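Local coordinates for glycoside transferase (Listeria monocytogenes, PDB 6R2M), which acts as an extracellular, monomeric glycoside hydrolase, probably on exopolysaccharide, at residues A[204-209]-A[247-252]; A[188-193]-A[210-215]; A[241-246]-A[263-268]. All coordinates share one frame; numbering follows the deposited sequence.

How the interactions relate
The three contacts meet around the turn from strand 206-208 into helix 209-223: the turn belongs to interactions 1 and 2, and interaction 3 packs against it. Interactions 1 and 2 have centres about 10 Å apart and meet through Val207, whose CG2 lies 3.7 Å from Phe189 CD1, with CG1 beside the Glu192 carboxylate and the Gln212 amide. Interaction 3 is centred about 15 Å from interaction 1; there Ala246 O stands 3.0 Å from Met209 N, a probable hydrogen bond prolonging the strand pairing. Between interactions 2 and 3, about 14 Å apart, helices 209-223 and 262-274 pack directly, Met213 SD lying 3.6 Å from Leu268 CD2.

Interaction 1: residues A[204-209]-A[247-252]; sequences PSEVNM and RYQRET
Strands 206-208 and 247-249 run antiparallel, their axes approaching to 4.7 Å, with Val207 and Tyr248 as the hydrogen-bonded pair and Glu206-Gln249 and Asn208-Arg247 as the non-hydrogen-bonded pairs beside it. Val207 N donates to Tyr248 O at 2.9 Å, almost along the C=O axis, and Tyr248 N returns a bond to Val207 O that lies in the carbonyl plane. Beyond the strands, Arg250 N reaches Ser205 O at 2.8 Å from above the carbonyl plane. Val207 and Tyr248 project to the buried face. Val207 CG2 touches Tyr248 CB, while Val207 CG1 rests 3.5 Å from Arg250 CG, the aliphatic part of that chain crossing the valine at about a right angle. Met209 follows, its chain bent at both chi2 and chi3 (-77°). Met209 CG meets Tyr248 CD1 at 3.6 Å in the plane of the ring. Met209 SD sits 4.9 Å from the Tyr248 ring centroid in an oblique Met-aromatic contact. This is a two-stranded sheet but no hairpin: helices 209-223 and 228-241 intervene in the chain, and Asn208 stands at the N-cap of the first, its OD1 bonded to Ile210 N. Asn208, Glu206, Arg247 and Gln249 share the more exposed face. With CG anti to its backbone N (chi1 -173°), Glu206 extends obliquely across Arg247, and Arg247 CD lies 3.6 Å from Glu206 OE2. Glu206 OE1 and Arg247 NE stay 4.1 Å apart, beyond a salt bridge. Ser256 OG instead bonds both Glu206 OE2 and Gln249 NE2. Gln249 NE2 also donates to a water that reaches Ser205 OG weakly. The remaining polar ends are held from outside, the Tyr248 hydroxyl by Glu237 and Arg250 NH1 by Asp203 O.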
loop_
_atom_site.group_PDB
_atom_site.type_symbol
_atom_site.label_atom_id
_atom_site.label_comp_id
_atom_site.label_asym_id
_atom_site.label_seq_id
_atom_site.Cartn_x
_atom_site.Cartn_y
_atom_site.Cartn_z
ATOM N N PRO A 204 -3.113 21.043 -8.626
ATOM C CA PRO A 204 -4.103 22.120 -8.759
ATOM C C PRO A 204 -5.402 21.695 -9.429
ATOM O O PRO A 204 -6.414 22.374 -9.238
ATOM C CB PRO A 204 -3.371 23.195 -9.582
ATOM C CG PRO A 204 -2.053 22.618 -9.959
ATOM C CD PRO A 204 -1.771 21.459 -9.062
ATOM N N SER A 205 -5.429 20.601 -10.190
ATOM C CA SER A 205 -6.662 20.284 -10.907
ATOM C C SER A 205 -7.064 18.817 -10.909
ATOM O O SER A 205 -8.224 18.533 -11.223
ATOM C CB SER A 205 -6.565 20.759 -12.360
ATOM O OG SER A 205 -5.412 20.226 -12.976
ATOM N N GLU A 206 -6.189 17.876 -10.583
ATOM C CA GLU A 206 -6.505 16.462 -10.722
ATOM C C GLU A 206 -6.308 15.731 -9.401
ATOM O O GLU A 206 -5.396 16.053 -8.631
ATOM C CB GLU A 206 -5.617 15.822 -11.790
ATOM C CG GLU A 206 -5.958 14.399 -12.129
ATOM C CD GLU A 206 -5.047 13.853 -13.213
ATOM O OE1 GLU A 206 -3.829 13.691 -12.956
ATOM O OE2 GLU A 206 -5.548 13.588 -14.331
ATOM N N VAL A 207 -7.157 14.727 -9.154
ATOM C CA VAL A 207 -6.937 13.782 -8.064
ATOM C C VAL A 207 -6.653 12.411 -8.653
ATOM O O VAL A 207 -7.212 12.037 -9.691
ATOM C CB VAL A 207 -8.121 13.704 -7.078
ATOM C CG1 VAL A 207 -8.300 15.040 -6.361
ATOM C CG2 VAL A 207 -9.390 13.294 -7.793
ATOM N N ASN A 208 -5.777 11.665 -7.987
ATOM C CA ASN A 208 -5.483 10.278 -8.329
ATOM C C ASN A 208 -6.283 9.379 -7.387
ATOM O O ASN A 208 -6.116 9.457 -6.167
ATOM C CB ASN A 208 -3.981 10.030 -8.193
ATOM C CG ASN A 208 -3.565 8.664 -8.672
ATOM O OD1 ASN A 208 -4.209 7.665 -8.369
ATOM N ND2 ASN A 208 -2.474 8.610 -9.422
ATOM N N MET A 209 -7.161 8.539 -7.946
ATOM C CA MET A 209 -8.074 7.785 -7.091
ATOM C C MET A 209 -7.385 6.664 -6.314
ATOM O O MET A 209 -7.965 6.177 -5.338
ATOM C CB MET A 209 -9.236 7.234 -7.923
ATOM C CG MET A 209 -10.195 8.331 -8.403
ATOM S SD MET A 209 -11.019 9.207 -7.044
ATOM C CE MET A 209 -12.235 7.984 -6.591
ATOM N N ARG A 247 -8.649 8.730 -12.526
ATOM C CA ARG A 247 -8.302 10.099 -12.160
ATOM C C ARG A 247 -9.459 11.026 -12.488
ATOM O O ARG A 247 -10.129 10.839 -13.504
ATOM C CB ARG A 247 -7.059 10.591 -12.904
ATOM C CG ARG A 247 -5.775 9.886 -12.518
ATOM C CD ARG A 247 -4.688 10.188 -13.502
ATOM N NE ARG A 247 -3.400 9.650 -13.067
ATOM C CZ ARG A 247 -2.890 8.490 -13.462
ATOM N NH1 ARG A 247 -3.562 7.719 -14.308
ATOM N NH2 ARG A 247 -1.704 8.098 -13.007
ATOM N N TYR A 248 -9.672 12.043 -11.642
ATOM C CA TYR A 248 -10.740 13.006 -11.859
ATOM C C TYR A 248 -10.230 14.441 -11.791
ATOM O O TYR A 248 -9.240 14.753 -11.119
ATOM C CB TYR A 248 -11.870 12.845 -10.828
ATOM C CG TYR A 248 -12.713 11.609 -10.991
ATOM C CD1 TYR A 248 -12.281 10.378 -10.496
ATOM C CD2 TYR A 248 -13.948 11.671 -11.616
ATOM C CE1 TYR A 248 -13.049 9.244 -10.636
ATOM C CE2 TYR A 248 -14.727 10.535 -11.769
ATOM C CZ TYR A 248 -14.268 9.327 -11.274
ATOM O OH TYR A 248 -15.027 8.190 -11.406
ATOM N N GLN A 249 -10.928 15.318 -12.504
ATOM C CA GLN A 249 -10.700 16.749 -12.409
ATOM C C GLN A 249 -11.516 17.306 -11.244
ATOM O O GLN A 249 -12.724 17.070 -11.152
ATOM C CB GLN A 249 -11.084 17.419 -13.728
ATOM C CG GLN A 249 -10.261 16.936 -14.906
ATOM C CD GLN A 249 -8.850 17.493 -14.899
ATOM O OE1 GLN A 249 -8.656 18.709 -14.842
ATOM N NE2 GLN A 249 -7.859 16.611 -14.961
ATOM N N ARG A 250 -10.852 18.027 -10.338
ATOM C CA ARG A 250 -11.545 18.457 -9.128
ATOM C C ARG A 250 -12.587 19.527 -9.404
ATOM O O ARG A 250 -13.619 19.569 -8.727
ATOM C CB ARG A 250 -10.550 18.976 -8.105
ATOM C CG ARG A 250 -10.056 17.912 -7.197
ATOM C CD ARG A 250 -9.682 18.495 -5.865
ATOM N NE ARG A 250 -9.018 19.790 -5.984
ATOM C CZ ARG A 250 -7.764 19.960 -6.390
ATOM N NH1 ARG A 250 -7.019 18.915 -6.726
ATOM N NH2 ARG A 250 -7.246 21.182 -6.446
ATOM N N GLU A 251 -12.330 20.401 -10.374
ATOM C CA GLU A 251 -13.223 21.531 -10.606
ATOM C C GLU A 251 -14.564 21.075 -11.166
ATOM O O GLU A 251 -15.615 21.604 -10.784
ATOM C CB GLU A 251 -12.546 22.529 -11.544
ATOM C CG GLU A 251 -11.111 22.891 -11.131
ATOM C CD GLU A 251 -10.029 22.073 -11.844
ATOM O OE1 GLU A 251 -9.186 22.689 -12.530
ATOM O OE2 GLU A 251 -9.999 20.823 -11.709
ATOM N N THR A 252 -14.552 20.082 -12.055
ATOM C CA THR A 252 -15.755 19.616 -12.730
ATOM C C THR A 252 -16.304 18.322 -12.155
ATOM O O THR A 252 -17.464 17.987 -12.425
ATOM C CB THR A 252 -15.467 19.390 -14.219
ATOM O OG1 THR A 252 -14.452 18.384 -14.340
ATOM C CG2 THR A 252 -14.968 20.663 -14.869
HETATM O O HOH W 1 -4.967 17.615 -15.089
#

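Interaction 2: residues A[188-193]-A[210-215]; sequences PFFTEV and IDQMLI
Gln212 leaves helix 209-223 with CG beside its backbone N (chi1 -67°) and bends again at chi2 (-74°), which swings its amide across to the backbone of Phe190. Phe190 has the same kind of first torsion (chi1 -68°), and its ring drops against the helix next to that amide. The oxygen and nitrogen of the Gln212 amide together grip one residue: Phe190 N donates to a lone pair of Gln212 OE1 at 2.8 Å, and Gln212 NE2 gives a nearly straight bond of 3.0 Å to a lone pair of Phe190 O, the acceptor lying within the amide plane. The amide thus imitates a neighbouring strand, fixing its own rotation and satisfying buried polar atoms of a segment without regular structure. Gln212 NE2 also makes a weak bond to Glu192 OE2 at 3.1 Å, the carboxylate turned steeply against the amide; Glu192 OE1 is bonded to Ala202 N. One turn along the helix, Ile215 CG2 comes over a face of the Phe190 ring, 3.6 Å from its centroid, as a CH-pi contact, while Ile215 CD1 reaches Glu192 CG at 3.8 Å. Glu192 and Val193 both face Gln200, forming a classic beta bulge where the loop enters strand 193-195. Helix 228-241 packs against both rings, Phe233 edge-to-face with Phe189 and Phe230 meeting the Phe190 ring.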
loop_
_atom_site.group_PDB
_atom_site.type_symbol
_atom_site.label_atom_id
_atom_site.label_comp_id
_atom_site.label_asym_id
_atom_site.label_seq_id
_atom_site.Cartn_x
_atom_site.Cartn_y
_atom_site.Cartn_z
ATOM N N PRO A 188 -15.770 16.761 -3.062
ATOM C CA PRO A 188 -15.947 15.415 -2.502
ATOM C C PRO A 188 -14.637 14.631 -2.391
ATOM O O PRO A 188 -14.671 13.484 -1.950
ATOM C CB PRO A 188 -16.894 14.757 -3.511
ATOM C CG PRO A 188 -16.438 15.344 -4.816
ATOM C CD PRO A 188 -15.971 16.761 -4.523
ATOM N N PHE A 189 -13.515 15.238 -2.781
ATOM C CA PHE A 189 -12.213 14.595 -2.705
ATOM C C PHE A 189 -11.433 15.104 -1.505
ATOM O O PHE A 189 -11.571 16.256 -1.093
ATOM C CB PHE A 189 -11.409 14.845 -3.978
ATOM C CG PHE A 189 -12.143 14.476 -5.227
ATOM C CD1 PHE A 189 -12.352 13.138 -5.555
ATOM C CD2 PHE A 189 -12.616 15.466 -6.083
ATOM C CE1 PHE A 189 -13.033 12.791 -6.717
ATOM C CE2 PHE A 189 -13.295 15.121 -7.250
ATOM C CZ PHE A 189 -13.497 13.780 -7.559
ATOM N N PHE A 190 -10.598 14.225 -0.961
ATOM C CA PHE A 190 -9.758 14.582 0.173
ATOM C C PHE A 190 -8.636 15.511 -0.268
ATOM O O PHE A 190 -8.041 15.321 -1.337
ATOM C CB PHE A 190 -9.121 13.340 0.786
ATOM C CG PHE A 190 -10.082 12.423 1.468
ATOM C CD1 PHE A 190 -10.442 12.630 2.786
ATOM C CD2 PHE A 190 -10.587 11.300 0.804
ATOM C CE1 PHE A 190 -11.305 11.759 3.425
ATOM C CE2 PHE A 190 -11.461 10.431 1.441
ATOM C CZ PHE A 190 -11.813 10.654 2.744
ATOM N N THR A 191 -8.324 16.494 0.581
ATOM C CA THR A 191 -7.045 17.192 0.487
ATOM C C THR A 191 -5.944 16.220 0.869
ATOM O O THR A 191 -5.931 15.718 1.999
ATOM C CB THR A 191 -7.005 18.382 1.438
ATOM O OG1 THR A 191 -7.445 17.947 2.726
ATOM C CG2 THR A 191 -7.883 19.508 0.949
ATOM N N GLU A 192 -5.020 15.959 -0.047
ATOM C CA GLU A 192 -4.086 14.862 0.166
ATOM C C GLU A 192 -2.906 15.224 1.049
ATOM O O GLU A 192 -2.248 14.314 1.569
ATOM C CB GLU A 192 -3.536 14.366 -1.172
ATOM C CG GLU A 192 -4.610 13.850 -2.114
ATOM C CD GLU A 192 -5.055 14.886 -3.137
ATOM O OE1 GLU A 192 -4.961 16.100 -2.853
ATOM O OE2 GLU A 192 -5.491 14.482 -4.242
ATOM N N VAL A 193 -2.600 16.505 1.218
ATOM C CA VAL A 193 -1.327 16.921 1.795
ATOM C C VAL A 193 -1.567 17.706 3.078
ATOM O O VAL A 193 -2.368 18.647 3.106
ATOM C CB VAL A 193 -0.508 17.763 0.800
ATOM C CG1 VAL A 193 0.822 18.156 1.424
ATOM C CG2 VAL A 193 -0.262 16.991 -0.485
ATOM N N ILE A 210 -6.185 6.229 -6.716
ATOM C CA ILE A 210 -5.414 5.348 -5.837
ATOM C C ILE A 210 -5.152 6.048 -4.513
ATOM O O ILE A 210 -5.402 5.498 -3.432
ATOM C CB ILE A 210 -4.084 4.929 -6.491
ATOM C CG1 ILE A 210 -4.345 4.088 -7.731
ATOM C CG2 ILE A 210 -3.218 4.175 -5.468
ATOM C CD1 ILE A 210 -3.047 3.680 -8.443
ATOM N N ASP A 211 -4.634 7.271 -4.577
ATOM C CA ASP A 211 -4.339 8.002 -3.349
ATOM C C ASP A 211 -5.617 8.327 -2.584
ATOM O O ASP A 211 -5.666 8.175 -1.354
ATOM C CB ASP A 211 -3.552 9.262 -3.678
ATOM C CG ASP A 211 -2.303 8.959 -4.499
ATOM O OD1 ASP A 211 -1.754 7.853 -4.326
ATOM O OD2 ASP A 211 -1.888 9.815 -5.297
ATOM N N GLN A 212 -6.679 8.714 -3.299
ATOM C CA GLN A 212 -7.944 8.995 -2.633
ATOM C C GLN A 212 -8.482 7.762 -1.911
ATOM O O GLN A 212 -8.988 7.876 -0.792
ATOM C CB GLN A 212 -8.967 9.520 -3.634
ATOM C CG GLN A 212 -8.627 10.898 -4.228
ATOM C CD GLN A 212 -8.861 12.031 -3.235
ATOM O OE1 GLN A 212 -9.844 12.010 -2.508
ATOM N NE2 GLN A 212 -7.961 13.016 -3.209
ATOM N N MET A 213 -8.388 6.573 -2.531
ATOM C CA MET A 213 -8.908 5.379 -1.866
ATOM C C MET A 213 -8.089 5.053 -0.628
ATOM O O MET A 213 -8.639 4.636 0.398
ATOM C CB MET A 213 -8.905 4.170 -2.816
ATOM C CG MET A 213 -9.988 4.181 -3.889
ATOM S SD MET A 213 -11.651 4.502 -3.281
ATOM C CE MET A 213 -11.780 3.288 -1.956
ATOM N N LEU A 214 -6.771 5.241 -0.696
ATOM C CA LEU A 214 -5.955 4.955 0.481
ATOM C C LEU A 214 -6.304 5.902 1.630
ATOM O O LEU A 214 -6.351 5.484 2.790
ATOM C CB LEU A 214 -4.472 5.043 0.126
ATOM C CG LEU A 214 -4.000 3.876 -0.759
ATOM C CD1 LEU A 214 -2.617 4.165 -1.302
ATOM C CD2 LEU A 214 -4.012 2.570 0.047
ATOM N N ILE A 215 -6.567 7.178 1.329
ATOM C CA ILE A 215 -6.973 8.118 2.375
ATOM C C ILE A 215 -8.314 7.707 2.956
ATOM O O ILE A 215 -8.521 7.734 4.175
ATOM C CB ILE A 215 -7.029 9.557 1.826
ATOM C CG1 ILE A 215 -5.656 9.975 1.316
ATOM C CG2 ILE A 215 -7.557 10.540 2.913
ATOM C CD1 ILE A 215 -5.693 11.209 0.453
#

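Interaction 3: residues A[241-246]-A[263-268]; sequences KGKVYA and AVYAFL
The phenol of Tyr265 and the side chain of Val244 carry this contact. Val244 N donates to Tyr265 OH at 3.1 Å with an angle of 154° at the hydrogen, the one hydrogen bond between the segments. Lys243 CB lies against Tyr265 OH at 3.3 Å, although the rest of that extended lysine runs away. Alongside, Leu268 CD1 touches Val244 CB at 3.7 Å and lies close to both valine methyls, the two chains crossing obliquely. Val244 CG1, anti to the backbone N (chi1 176°), is the methyl that approaches Val264 CG1, more loosely, at 4.3 Å. Val264, Tyr265 and Leu268 lie on one side of helix 262-274, so a single valine meets three side chains. A second partner holds the phenol: Tyr265 OH is also hydrogen-bonded to Glu260 OE2, which helps to fix the oxygen that receives the Val244 N-H. Upstream, the chain leaves helix 228-241 at Gly242, whose positive phi (67°) turns it into the loop. The contact joins this loop, which runs on to strand 247-249, to helix 262-274, backed by Leu287 and Leu288 of helix 278-290 against Tyr265, with helix 209-223 packing against Val264.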
loop_
_atom_site.group_PDB
_atom_site.type_symbol
_atom_site.label_atom_id
_atom_site.label_comp_id
_atom_site.label_asym_id
_atom_site.label_seq_id
_atom_site.Cartn_x
_atom_site.Cartn_y
_atom_site.Cartn_z
ATOM N N LYS A 241 -22.451 5.238 -13.720
ATOM C CA LYS A 241 -21.534 4.812 -14.764
ATOM C C LYS A 241 -21.162 3.343 -14.690
ATOM O O LYS A 241 -20.641 2.809 -15.677
ATOM C CB LYS A 241 -20.250 5.652 -14.720
ATOM C CG LYS A 241 -20.512 7.149 -14.909
ATOM C CD LYS A 241 -19.339 7.997 -14.475
ATOM C CE LYS A 241 -19.718 9.477 -14.445
ATOM N NZ LYS A 241 -18.520 10.358 -14.317
ATOM N N GLY A 242 -21.419 2.675 -13.571
ATOM C CA GLY A 242 -20.953 1.313 -13.420
ATOM C C GLY A 242 -19.451 1.187 -13.355
ATOM O O GLY A 242 -18.914 0.100 -13.583
ATOM N N LYS A 243 -18.755 2.280 -13.056
ATOM C CA LYS A 243 -17.300 2.321 -13.005
ATOM C C LYS A 243 -16.891 3.391 -12.008
ATOM O O LYS A 243 -17.674 4.282 -11.667
ATOM C CB LYS A 243 -16.664 2.661 -14.357
ATOM C CG LYS A 243 -16.976 1.720 -15.504
ATOM C CD LYS A 243 -16.331 2.255 -16.780
ATOM C CE LYS A 243 -16.556 1.324 -17.950
ATOM N NZ LYS A 243 -15.835 1.822 -19.151
ATOM N N VAL A 244 -15.633 3.322 -11.581
ATOM C CA VAL A 244 -14.957 4.442 -10.942
ATOM C C VAL A 244 -13.657 4.657 -11.702
ATOM O O VAL A 244 -12.901 3.707 -11.929
ATOM C CB VAL A 244 -14.700 4.194 -9.443
ATOM C CG1 VAL A 244 -13.892 5.349 -8.835
ATOM C CG2 VAL A 244 -16.022 4.015 -8.676
ATOM N N TYR A 245 -13.421 5.880 -12.149
ATOM C CA TYR A 245 -12.294 6.116 -13.034
ATOM C C TYR A 245 -11.010 6.349 -12.247
ATOM O O TYR A 245 -11.027 6.617 -11.042
ATOM C CB TYR A 245 -12.608 7.291 -13.955
ATOM C CG TYR A 245 -13.715 6.929 -14.919
ATOM C CD1 TYR A 245 -13.461 6.102 -15.996
ATOM C CD2 TYR A 245 -15.012 7.379 -14.721
ATOM C CE1 TYR A 245 -14.476 5.752 -16.882
ATOM C CE2 TYR A 245 -16.029 7.041 -15.605
ATOM C CZ TYR A 245 -15.751 6.228 -16.675
ATOM O OH TYR A 245 -16.763 5.884 -17.549
ATOM N N ALA A 246 -9.878 6.227 -12.955
ATOM C CA ALA A 246 -8.572 6.292 -12.309
ATOM C C ALA A 246 -8.226 7.687 -11.812
ATOM O O ALA A 246 -7.534 7.818 -10.793
ATOM C CB ALA A 246 -7.491 5.808 -13.270
ATOM N N ALA A 263 -5.641 -1.007 -9.397
ATOM C CA ALA A 263 -5.467 -0.781 -7.965
ATOM C C ALA A 263 -6.682 -0.089 -7.351
ATOM O O ALA A 263 -7.079 -0.416 -6.227
ATOM C CB ALA A 263 -4.193 0.022 -7.703
ATOM N N VAL A 264 -7.300 0.842 -8.084
ATOM C CA VAL A 264 -8.496 1.518 -7.585
ATOM C C VAL A 264 -9.609 0.519 -7.319
ATOM O O VAL A 264 -10.282 0.582 -6.289
ATOM C CB VAL A 264 -8.942 2.614 -8.563
ATOM C CG1 VAL A 264 -10.362 3.065 -8.210
ATOM C CG2 VAL A 264 -7.984 3.782 -8.461
ATOM N N TYR A 265 -9.809 -0.439 -8.226
ATOM C CA TYR A 265 -10.857 -1.423 -7.957
ATOM C C TYR A 265 -10.473 -2.378 -6.833
ATOM O O TYR A 265 -11.352 -2.815 -6.075
ATOM C CB TYR A 265 -11.191 -2.199 -9.226
ATOM C CG TYR A 265 -11.998 -1.373 -10.207
ATOM C CD1 TYR A 265 -13.077 -0.611 -9.768
ATOM C CD2 TYR A 265 -11.692 -1.368 -11.564
ATOM C CE1 TYR A 265 -13.824 0.160 -10.656
ATOM C CE2 TYR A 265 -12.447 -0.608 -12.472
ATOM C CZ TYR A 265 -13.512 0.151 -12.000
ATOM O OH TYR A 265 -14.258 0.897 -12.888
ATOM N N ALA A 266 -9.186 -2.714 -6.694
ATOM C CA ALA A 266 -8.784 -3.539 -5.558
ATOM C C ALA A 266 -9.058 -2.818 -4.243
ATOM O O ALA A 266 -9.636 -3.397 -3.308
ATOM C CB ALA A 266 -7.304 -3.911 -5.669
ATOM N N PHE A 267 -8.715 -1.531 -4.172
ATOM C CA PHE A 267 -8.929 -0.794 -2.930
ATOM C C PHE A 267 -10.403 -0.485 -2.699
ATOM O O PHE A 267 -10.836 -0.474 -1.548
ATOM C CB PHE A 267 -8.105 0.485 -2.930
ATOM C CG PHE A 267 -6.625 0.241 -2.945
ATOM C CD1 PHE A 267 -6.101 -0.963 -2.509
ATOM C CD2 PHE A 267 -5.764 1.209 -3.420
ATOM C CE1 PHE A 267 -4.735 -1.193 -2.541
ATOM C CE2 PHE A 267 -4.404 1.001 -3.449
ATOM C CZ PHE A 267 -3.879 -0.215 -3.008
ATOM N N LEU A 268 -11.185 -0.250 -3.764
ATOM C CA LEU A 268 -12.634 -0.109 -3.598
ATOM C C LEU A 268 -13.254 -1.373 -3.023
ATOM O O LEU A 268 -14.138 -1.305 -2.160
ATOM C CB LEU A 268 -13.294 0.213 -4.933
ATOM C CG LEU A 268 -13.282 1.663 -5.358
ATOM C CD1 LEU A 268 -13.636 1.730 -6.825
ATOM C CD2 LEU A 268 -14.307 2.424 -4.518
#